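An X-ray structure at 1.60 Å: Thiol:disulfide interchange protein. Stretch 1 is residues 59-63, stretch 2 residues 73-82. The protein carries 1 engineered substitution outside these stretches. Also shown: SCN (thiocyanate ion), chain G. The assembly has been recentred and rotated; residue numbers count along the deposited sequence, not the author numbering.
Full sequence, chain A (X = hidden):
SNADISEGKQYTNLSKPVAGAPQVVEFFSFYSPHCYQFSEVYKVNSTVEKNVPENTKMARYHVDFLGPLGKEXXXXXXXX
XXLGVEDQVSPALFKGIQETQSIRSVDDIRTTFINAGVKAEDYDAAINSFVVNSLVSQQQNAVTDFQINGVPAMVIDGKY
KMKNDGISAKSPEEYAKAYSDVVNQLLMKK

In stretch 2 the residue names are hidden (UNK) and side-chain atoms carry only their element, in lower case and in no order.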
# COMPACT_ATOMS: atom_id res chain seq x y z
N ALA A 59 3.96 7.46 1.26
CA ALA A 59 3.13 6.80 2.26
C ALA A 59 2.56 5.51 1.65
O ALA A 59 2.34 5.44 0.44
CB ALA A 59 2.02 7.72 2.73
N ARG A 60 2.31 4.52 2.51
CA ARG A 60 1.67 3.24 2.14
C ARG A 60 0.71 2.92 3.23
O ARG A 60 1.15 2.68 4.34
CB ARG A 60 2.71 2.15 1.99
CG ARG A 60 2.20 0.81 1.57
CD ARG A 60 3.35 -0.11 1.26
NE ARG A 60 2.96 -1.51 1.06
CZ ARG A 60 2.43 -2.00 -0.04
NH1 ARG A 60 2.18 -1.22 -1.06
NH2 ARG A 60 2.10 -3.26 -0.14
N TYR A 61 -0.58 2.92 2.92
CA TYR A 61 -1.66 2.73 3.88
C TYR A 61 -2.42 1.44 3.63
O TYR A 61 -2.65 1.07 2.48
CB TYR A 61 -2.63 3.89 3.82
CG TYR A 61 -2.02 5.25 4.20
CD1 TYR A 61 -0.94 5.35 5.07
CD2 TYR A 61 -2.54 6.43 3.65
CE1 TYR A 61 -0.40 6.62 5.39
CE2 TYR A 61 -2.03 7.66 3.96
CZ TYR A 61 -0.96 7.76 4.81
OH TYR A 61 -0.49 9.02 5.07
N HIS A 62 -2.80 0.77 4.71
CA HIS A 62 -3.60 -0.45 4.64
C HIS A 62 -5.10 -0.11 4.79
O HIS A 62 -5.50 0.87 5.47
CB HIS A 62 -3.17 -1.43 5.73
CG HIS A 62 -3.78 -2.79 5.59
ND1 HIS A 62 -5.03 -3.10 6.09
CD2 HIS A 62 -3.31 -3.92 5.02
CE1 HIS A 62 -5.30 -4.37 5.82
NE2 HIS A 62 -4.27 -4.89 5.18
N VAL A 63 -5.92 -0.88 4.07
CA VAL A 63 -7.34 -0.65 4.09
C VAL A 63 -8.08 -1.66 4.99
O VAL A 63 -7.69 -2.80 5.12
CB VAL A 63 -7.92 -0.71 2.65
CG1 VAL A 63 -7.21 0.29 1.70
CG2 VAL A 63 -7.89 -2.13 2.10
N UNK A 73 -5.60 -5.90 10.59
CA UNK A 73 -4.45 -5.93 9.73
C UNK A 73 -3.95 -4.54 9.43
O UNK A 73 -2.76 -4.33 9.21
c UNK A 73 -2.37 -8.94 7.88
c UNK A 73 -4.86 -8.22 8.72
c UNK A 73 -4.77 -6.70 8.44
s UNK A 73 -3.40 -9.06 9.30
N UNK A 74 -4.86 -3.58 9.44
CA UNK A 74 -4.46 -2.19 9.34
C UNK A 74 -3.63 -1.75 10.53
O UNK A 74 -2.66 -1.05 10.36
o UNK A 74 -6.33 -1.57 7.99
c UNK A 74 -5.68 -1.28 9.22
c UNK A 74 -5.33 0.18 9.28
N UNK A 75 -3.99 -2.20 11.73
CA UNK A 75 -3.19 -1.93 12.94
C UNK A 75 -1.83 -2.64 12.87
O UNK A 75 -0.83 -2.05 13.20
c UNK A 75 -3.18 -2.01 15.51
n UNK A 75 -3.86 0.49 17.81
c UNK A 75 -4.16 -2.12 16.69
n UNK A 75 -5.97 1.02 17.13
c UNK A 75 -4.99 0.15 17.21
c UNK A 75 -3.94 -2.33 14.19
n UNK A 75 -5.16 -1.05 16.70
N UNK A 76 -1.80 -3.88 12.38
CA UNK A 76 -0.56 -4.63 12.14
C UNK A 76 0.37 -3.83 11.25
O UNK A 76 1.57 -3.76 11.47
c UNK A 76 -0.87 -5.97 11.48
N UNK A 77 -0.18 -3.24 10.20
CA UNK A 77 0.66 -2.51 9.29
C UNK A 77 1.20 -1.25 9.99
O UNK A 77 2.35 -0.88 9.80
c UNK A 77 3.85 -3.21 5.69
c UNK A 77 0.56 -0.18 6.50
c UNK A 77 0.77 -1.40 7.00
c UNK A 77 2.70 -3.06 6.49
c UNK A 77 4.26 -2.20 4.85
c UNK A 77 1.97 -1.88 6.39
c UNK A 77 -0.10 -2.12 8.03
c UNK A 77 3.56 -1.03 4.73
c UNK A 77 2.41 -0.89 5.51
n UNK A 77 1.53 0.14 5.61
N UNK A 78 0.36 -0.60 10.79
CA UNK A 78 0.82 0.52 11.64
C UNK A 78 1.98 0.09 12.58
O UNK A 78 2.85 0.86 12.85
c UNK A 78 -0.32 1.11 12.43
N UNK A 79 1.88 -1.10 13.18
CA UNK A 79 2.95 -1.63 14.02
C UNK A 79 4.22 -1.81 13.18
O UNK A 79 5.32 -1.52 13.63
c UNK A 79 2.54 -2.95 14.69
c UNK A 79 1.42 -2.68 15.68
c UNK A 79 3.74 -3.60 15.40
N UNK A 80 4.06 -2.33 11.96
CA UNK A 80 5.19 -2.58 11.09
C UNK A 80 5.93 -1.28 10.79
O UNK A 80 7.17 -1.26 10.74
c UNK A 80 4.75 -3.24 9.83
N UNK A 81 5.15 -0.22 10.53
CA UNK A 81 5.68 1.12 10.28
C UNK A 81 6.37 1.63 11.53
O UNK A 81 7.48 2.15 11.43
c UNK A 81 2.80 2.33 8.12
c UNK A 81 5.15 3.52 9.77
c UNK A 81 4.60 2.09 9.85
c UNK A 81 4.04 1.64 8.48
N UNK A 82 5.70 1.52 12.67
CA UNK A 82 6.26 2.03 13.91
C UNK A 82 7.59 1.36 14.28
O UNK A 82 8.49 2.02 14.86
c UNK A 82 5.25 1.90 15.06
S SCN G . -0.55 1.08 -4.53
C SCN G . 0.24 -0.42 -4.12
N SCN G . 0.67 -1.50 -3.88

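Position 73 opens the helical stretch with three carbons and a sulfur in an unbranched chain, the sulfur lying between the second carbon and the last. Its CB lies 3.5 Å from CE1 of His62, while the end of the chain leads away from the strand. A thioether of this length is methionine, Met73, with all three chi angles in the m well.

Position 74 has a single carbon bearing one oxygen and one carbon. The oxygen approaches ND1 of His62 to 2.8 Å, and the fork at CB with a hydroxyl identifies threonine, Thr74.

At position 75 three carbons and a nitrogen lead to a carbon carrying two further nitrogens, a guanidinium. Its CA-to-CB bond points away from the strand, and the side chain touches nothing on it; this is Arg75.

Position 76 has one side-chain carbon, out of reach of the strand, and is Ala76.

Position 77 carries one carbon followed by fused five- and six-membered rings holding eight carbons and one nitrogen. The ring nitrogen lies 2.9 Å from O of Arg60, and a six-membered-ring carbon packs against that residue's side chain. An indole defines tryptophan, Trp77.

Position 78 again has a lone carbon, directed sideways and without contact: Ala78. Position 79 has one carbon bearing two others, the symmetric fork of valine, and Val79 likewise lies out of reach. The single carbon of position 80 makes it Ala80, also remote from the strand.

Position 81 has four carbons, forked at the first with one arm two carbons long. The tip of that arm comes within 4.1 Å of O of Arg60, a light contact by isoleucine, Ile81. Position 82 ends the stretch with one carbon and no contact, as Ala82.

The helix runs roughly antiparallel to the strand, at 150°, with an axial approach of 8.0 Å. Two hydrogen bonds join them. His62 ND1 donates to Thr74 OG1 (2.8 Å, 157°), the hydroxyl lying at the edge of the imidazole, near its plane, where the ring nitrogen can direct its proton. One turn further, Trp77 NE1 donates to Arg60 O (2.9 Å, 162°), so the indole satisfies its polar group on the strand backbone. Nonpolar packing supports both: His62 CB lies 3.9 Å from Trp77 CB, and Arg60 CD rests 3.6 Å from Trp77 CZ2. The extended Arg60 side chain continues past the indole, and its NH1 donates a hydrogen bond to N of the thiocyanate ion at 3.2 Å.

Stretch 2 73-82: MTRAWAVAIA
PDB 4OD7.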